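Local coordinates for ribonucleoside-diphosphate reductase (Pseudomonas aeruginosa, PDB 5IM3) that catalyses the reduction of ribonucleoside diphosphates to deoxyribonucleotides, with dATP bound to it as an allosteric effector, at the interface of chains A and B and the interface of chains A and C. Coordinates in Å, arbitrary orientation; residue numbers count along the deposited sequence, not the author numbering. Chains: chain A/B/C, Ribonucleoside-diphosphate reductase.

Contact 1: the interface of chains A and B. Residues chain A 390, 393-394, 397, 440; chain B 382-383, 386-387.
Helix 382-395 of one subunit packs against the same helix of its two-fold mate, the later turns of chain A meeting the first turns of chain B. The packing is tightest around A:Met394. Its chain bends at chi2 and chi3, so the methyl tip slides antiparallel past B:Leu382 and A:Met394 CE lies 3.4 Å from B:Leu382 CG, while the sulfur rests on B:Ser383. An unbranched, flexible thioether suits this tight contact because it can fold to the shape of the opposite backbone. Next to it in sequence, the small side chain of A:Ala393 lets the helices come close: A:Ala393 CB sits over one face of the B:Tyr386 ring, towards the rim, 3.7 Å from the ring centre. One turn earlier, A:His390, with CG anti to the backbone N (chi1 -178°), reaches across with its tip. A:His390 NE2 of the imidazole is 3.1 Å from the hydroxyl OG of B:Ser383, which lies in the ring plane and hydrogen-bonds to it in a direction that is not settled; a weak, bent bond from NE2 to B:Ser383 O adds little. A:His390 CD2 leans on B:Tyr386 CB at 3.5 Å. Towards A:Val440 and A:Lys397 the fit loosens: A:Val440 CG1 stays 4.1 Å from B:Leu382 CD2, and the extended A:Lys397 hides little surface. B:Leu382, A:Lys397 and A:Val440 also belong to a dATP site, so this helix pairing joins two subunits and lets both contribute to an effector pocket.

Contact 2: the interface of chains A and C. Residues chain A 68-70, 73-74; chain C 825-826, 829-830, 836, 838.
The start of helix 69-88, within the N-terminal ATP cone of chain A, docks on the end of helix 821-829 and the following loop of chain C. A:Arg70 carries much of the contact. With CG anti to the backbone N and a bend at chi3 (56°), its methylene chain crosses the C:Tyr829 ring, and A:Arg70 CG lies 3.7 Å from the ring centre. The bend turns NE towards the carboxylate of C:Asp826, and the salt bridge from A:Arg70 NE to C:Asp826 OD1 is 2.6 Å long and nearly straight (165° at H). OD1 lies close to the guanidinium plane, but NE meets it from above the carboxylate plane. A:Ser68 OG adds a hydrogen bond to C:Asp826 OD1 at 3.1 Å, and C:Asn825 CB covers a guanidinium face. Arginine suits the place, pairing an apolar stem with a charged head. At its far end C:Tyr829 OH, the phenol, donates to A:Asp73 OD2 at 3.1 Å, ring and carboxylate almost perpendicular. A:Ser69 OG, tucked in between its own backbone N and carbonyl carbon (chi1 67°), donates to C:Gln836 O at 2.9 Å and shares a short hydrogen bond of 2.5 Å with C:Tyr830 OH. Serine suits the place, since a hydroxyl giving its hydrogen to the carbonyl could still accept one from the phenol. C:Tyr829 turns its CD2 edge onto the C:Tyr830 ring face, over its centre. The patch couples a regulatory cone to another subunit, and may help to hold the dATP-bound tetramer together.

Contact 1: the interface of chains A and B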
loop_
_atom_site.group_PDB
_atom_site.type_symbol
_atom_site.label_atom_id
_atom_site.label_comp_id
_atom_site.label_asym_id
_atom_site.label_seq_id
_atom_site.Cartn_x
_atom_site.Cartn_y
_atom_site.Cartn_z
ATOM N N HIS A 390 27.743 32.802 19.319
ATOM C CA HIS A 390 27.844 34.255 19.276
ATOM C C HIS A 390 28.349 34.731 17.917
ATOM O O HIS A 390 27.832 35.707 17.362
ATOM C CB HIS A 390 28.766 34.729 20.398
ATOM C CG HIS A 390 28.909 36.216 20.487
ATOM N ND1 HIS A 390 29.650 36.947 19.584
ATOM C CD2 HIS A 390 28.433 37.105 21.390
ATOM C CE1 HIS A 390 29.610 38.225 19.917
ATOM N NE2 HIS A 390 28.879 38.347 21.010
ATOM N N ALA A 393 25.649 34.571 15.233
ATOM C CA ALA A 393 24.718 35.691 15.282
ATOM C C ALA A 393 25.330 36.940 14.658
ATOM O O ALA A 393 24.686 37.617 13.851
ATOM C CB ALA A 393 24.290 35.953 16.726
ATOM N N MET A 394 26.583 37.256 15.010
ATOM C CA MET A 394 27.213 38.476 14.496
ATOM C C MET A 394 27.425 38.402 12.989
ATOM O O MET A 394 27.180 39.380 12.273
ATOM C CB MET A 394 28.550 38.720 15.197
ATOM C CG MET A 394 28.452 38.943 16.697
ATOM S SD MET A 394 27.300 40.248 17.146
ATOM C CE MET A 394 25.860 39.299 17.548
ATOM N N LYS A 397 24.236 38.996 11.096
ATOM C CA LYS A 397 23.534 40.247 11.344
ATOM C C LYS A 397 23.164 40.969 10.051
ATOM O O LYS A 397 22.203 41.748 10.046
ATOM C CB LYS A 397 24.398 41.143 12.239
ATOM C CG LYS A 397 23.728 42.427 12.702
ATOM C CD LYS A 397 24.541 43.103 13.793
ATOM C CE LYS A 397 23.909 44.412 14.220
ATOM N NZ LYS A 397 24.573 44.954 15.432
ATOM N N VAL A 440 17.978 35.816 14.002
ATOM C CA VAL A 440 18.759 36.796 13.258
ATOM C C VAL A 440 18.370 36.848 11.786
ATOM O O VAL A 440 18.876 37.702 11.048
ATOM C CB VAL A 440 20.268 36.509 13.422
ATOM C CG1 VAL A 440 21.112 37.682 12.938
ATOM C CG2 VAL A 440 20.601 36.217 14.883
ATOM N N LEU B 382 22.948 43.125 19.692
ATOM C CA LEU B 382 22.982 41.693 19.406
ATOM C C LEU B 382 24.201 41.033 20.039
ATOM O O LEU B 382 24.109 39.917 20.561
ATOM C CB LEU B 382 22.952 41.451 17.892
ATOM C CG LEU B 382 22.540 40.034 17.441
ATOM C CD1 LEU B 382 21.099 39.699 17.812
ATOM C CD2 LEU B 382 22.746 39.851 15.944
ATOM N N SER B 383 25.354 41.708 20.014
ATOM C CA SER B 383 26.554 41.123 20.605
ATOM C C SER B 383 26.389 40.925 22.107
ATOM O O SER B 383 26.803 39.896 22.656
ATOM C CB SER B 383 27.768 42.001 20.312
ATOM O OG SER B 383 28.933 41.458 20.905
ATOM N N TYR B 386 23.924 37.984 22.881
ATOM C CA TYR B 386 24.553 36.673 22.832
ATOM C C TYR B 386 25.711 36.540 23.812
ATOM O O TYR B 386 26.056 35.415 24.190
ATOM C CB TYR B 386 24.982 36.363 21.397
ATOM C CG TYR B 386 23.825 35.732 20.663
ATOM C CD1 TYR B 386 22.853 36.512 20.051
ATOM C CD2 TYR B 386 23.662 34.355 20.652
ATOM C CE1 TYR B 386 21.773 35.933 19.418
ATOM C CE2 TYR B 386 22.590 33.770 20.022
ATOM C CZ TYR B 386 21.648 34.558 19.411
ATOM O OH TYR B 386 20.583 33.960 18.787
ATOM N N GLY B 387 26.297 37.653 24.257
ATOM C CA GLY B 387 27.144 37.597 25.434
ATOM C C GLY B 387 26.354 37.206 26.670
ATOM O O GLY B 387 26.819 36.416 27.496
#

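Contact 2: the interface of chains A and C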
loop_
_atom_site.group_PDB
_atom_site.type_symbol
_atom_site.label_atom_id
_atom_site.label_comp_id
_atom_site.label_asym_id
_atom_site.label_seq_id
_atom_site.Cartn_x
_atom_site.Cartn_y
_atom_site.Cartn_z
ATOM N N SER A 68 -39.351 16.839 -51.627
ATOM C CA SER A 68 -38.670 15.681 -51.062
ATOM C C SER A 68 -39.079 15.554 -49.605
ATOM O O SER A 68 -38.791 16.445 -48.799
ATOM C CB SER A 68 -37.148 15.813 -51.180
ATOM O OG SER A 68 -36.502 14.592 -50.857
ATOM N N SER A 69 -39.759 14.452 -49.273
ATOM C CA SER A 69 -40.061 14.165 -47.876
ATOM C C SER A 69 -38.795 14.178 -47.033
ATOM O O SER A 69 -38.834 14.549 -45.854
ATOM C CB SER A 69 -40.761 12.812 -47.758
ATOM O OG SER A 69 -39.883 11.757 -48.115
ATOM N N ARG A 70 -37.662 13.789 -47.621
ATOM C CA ARG A 70 -36.399 13.764 -46.891
ATOM C C ARG A 70 -36.003 15.163 -46.434
ATOM O O ARG A 70 -35.860 15.425 -45.234
ATOM C CB ARG A 70 -35.309 13.155 -47.774
ATOM C CG ARG A 70 -33.892 13.356 -47.253
ATOM C CD ARG A 70 -32.884 12.668 -48.150
ATOM N NE ARG A 70 -32.991 13.116 -49.538
ATOM C CZ ARG A 70 -32.281 14.107 -50.071
ATOM N NH1 ARG A 70 -31.396 14.774 -49.342
ATOM N NH2 ARG A 70 -32.458 14.431 -51.346
ATOM N N ASP A 73 -38.500 16.651 -44.010
ATOM C CA ASP A 73 -38.397 15.989 -42.714
ATOM C C ASP A 73 -37.134 16.421 -41.977
ATOM O O ASP A 73 -37.162 16.651 -40.762
ATOM C CB ASP A 73 -38.416 14.471 -42.898
ATOM C CG ASP A 73 -38.764 13.730 -41.623
ATOM O OD1 ASP A 73 -39.460 14.313 -40.765
ATOM O OD2 ASP A 73 -38.353 12.557 -41.486
ATOM N N THR A 74 -36.017 16.540 -42.696
ATOM C CA THR A 74 -34.758 16.926 -42.068
ATOM C C THR A 74 -34.803 18.369 -41.579
ATOM O O THR A 74 -34.438 18.657 -40.434
ATOM C CB THR A 74 -33.602 16.736 -43.050
ATOM O OG1 THR A 74 -33.605 15.392 -43.541
ATOM C CG2 THR A 74 -32.269 17.019 -42.374
ATOM N N ASN C 825 -29.768 9.833 -52.627
ATOM C CA ASN C 825 -29.743 10.361 -51.269
ATOM C C ASN C 825 -31.042 10.072 -50.528
ATOM O O ASN C 825 -31.030 9.933 -49.301
ATOM C CB ASN C 825 -29.458 11.861 -51.289
ATOM C CG ASN C 825 -28.063 12.180 -51.786
ATOM O OD1 ASN C 825 -27.882 13.028 -52.658
ATOM N ND2 ASN C 825 -27.065 11.497 -51.233
ATOM N N ASP C 826 -32.164 9.979 -51.244
ATOM C CA ASP C 826 -33.397 9.541 -50.600
ATOM C C ASP C 826 -33.255 8.118 -50.081
ATOM O O ASP C 826 -33.683 7.811 -48.963
ATOM C CB ASP C 826 -34.578 9.645 -51.569
ATOM C CG ASP C 826 -35.102 11.067 -51.706
ATOM O OD1 ASP C 826 -34.946 11.861 -50.752
ATOM O OD2 ASP C 826 -35.675 11.390 -52.770
ATOM N N TYR C 829 -30.909 8.030 -47.044
ATOM C CA TYR C 829 -31.622 8.578 -45.893
ATOM C C TYR C 829 -32.561 7.548 -45.273
ATOM O O TYR C 829 -32.593 7.380 -44.049
ATOM C CB TYR C 829 -32.391 9.827 -46.323
ATOM C CG TYR C 829 -33.173 10.517 -45.225
ATOM C CD1 TYR C 829 -32.536 11.332 -44.296
ATOM C CD2 TYR C 829 -34.550 10.378 -45.137
ATOM C CE1 TYR C 829 -33.251 11.972 -43.300
ATOM C CE2 TYR C 829 -35.272 11.015 -44.147
ATOM C CZ TYR C 829 -34.618 11.810 -43.231
ATOM O OH TYR C 829 -35.336 12.444 -42.244
ATOM N N TYR C 830 -33.330 6.841 -46.103
ATOM C CA TYR C 830 -34.303 5.866 -45.623
ATOM C C TYR C 830 -33.732 4.459 -45.516
ATOM O O TYR C 830 -34.494 3.512 -45.299
ATOM C CB TYR C 830 -35.533 5.856 -46.536
ATOM C CG TYR C 830 -36.327 7.139 -46.479
ATOM C CD1 TYR C 830 -37.058 7.475 -45.348
ATOM C CD2 TYR C 830 -36.342 8.018 -47.553
ATOM C CE1 TYR C 830 -37.783 8.649 -45.288
ATOM C CE2 TYR C 830 -37.065 9.192 -47.504
ATOM C CZ TYR C 830 -37.783 9.503 -46.368
ATOM O OH TYR C 830 -38.503 10.678 -46.311
ATOM N N GLN C 836 -41.560 5.715 -48.318
ATOM C CA GLN C 836 -41.829 7.122 -48.043
ATOM C C GLN C 836 -41.297 8.053 -49.129
ATOM O O GLN C 836 -41.201 9.264 -48.898
ATOM C CB GLN C 836 -41.233 7.509 -46.688
ATOM C CG GLN C 836 -41.804 6.721 -45.521
ATOM C CD GLN C 836 -40.966 6.846 -44.262
ATOM O OE1 GLN C 836 -40.959 7.887 -43.605
ATOM N NE2 GLN C 836 -40.253 5.777 -43.920
ATOM N N GLU C 838 -42.178 9.761 -52.405
ATOM C CA GLU C 838 -43.408 10.015 -53.153
ATOM C C GLU C 838 -43.246 9.732 -54.643
ATOM O O GLU C 838 -44.197 9.288 -55.296
ATOM C CB GLU C 838 -43.860 11.462 -52.947
ATOM C CG GLU C 838 -44.014 11.881 -51.491
ATOM C CD GLU C 838 -42.775 12.574 -50.944
ATOM O OE1 GLU C 838 -41.740 11.891 -50.761
ATOM O OE2 GLU C 838 -42.837 13.806 -50.709
#

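Contact 1 and contact 2 lie about 94 Å apart, measured between the centres of their C-alpha atoms, and share no residue or secondary-structure element. Chain A takes part in both, so it bridges chains B and C. Contact 1 belongs to a two-fold interface and has a twin with the chains exchanged; contact 2 lies in an interface that is not an exact two-fold, where an ATP cone meets a different region of the neighbour. Two unlike kinds of joint can therefore link four subunits, consistent with the dATP-bound assembly being built from dimers joined through their regulatory cones.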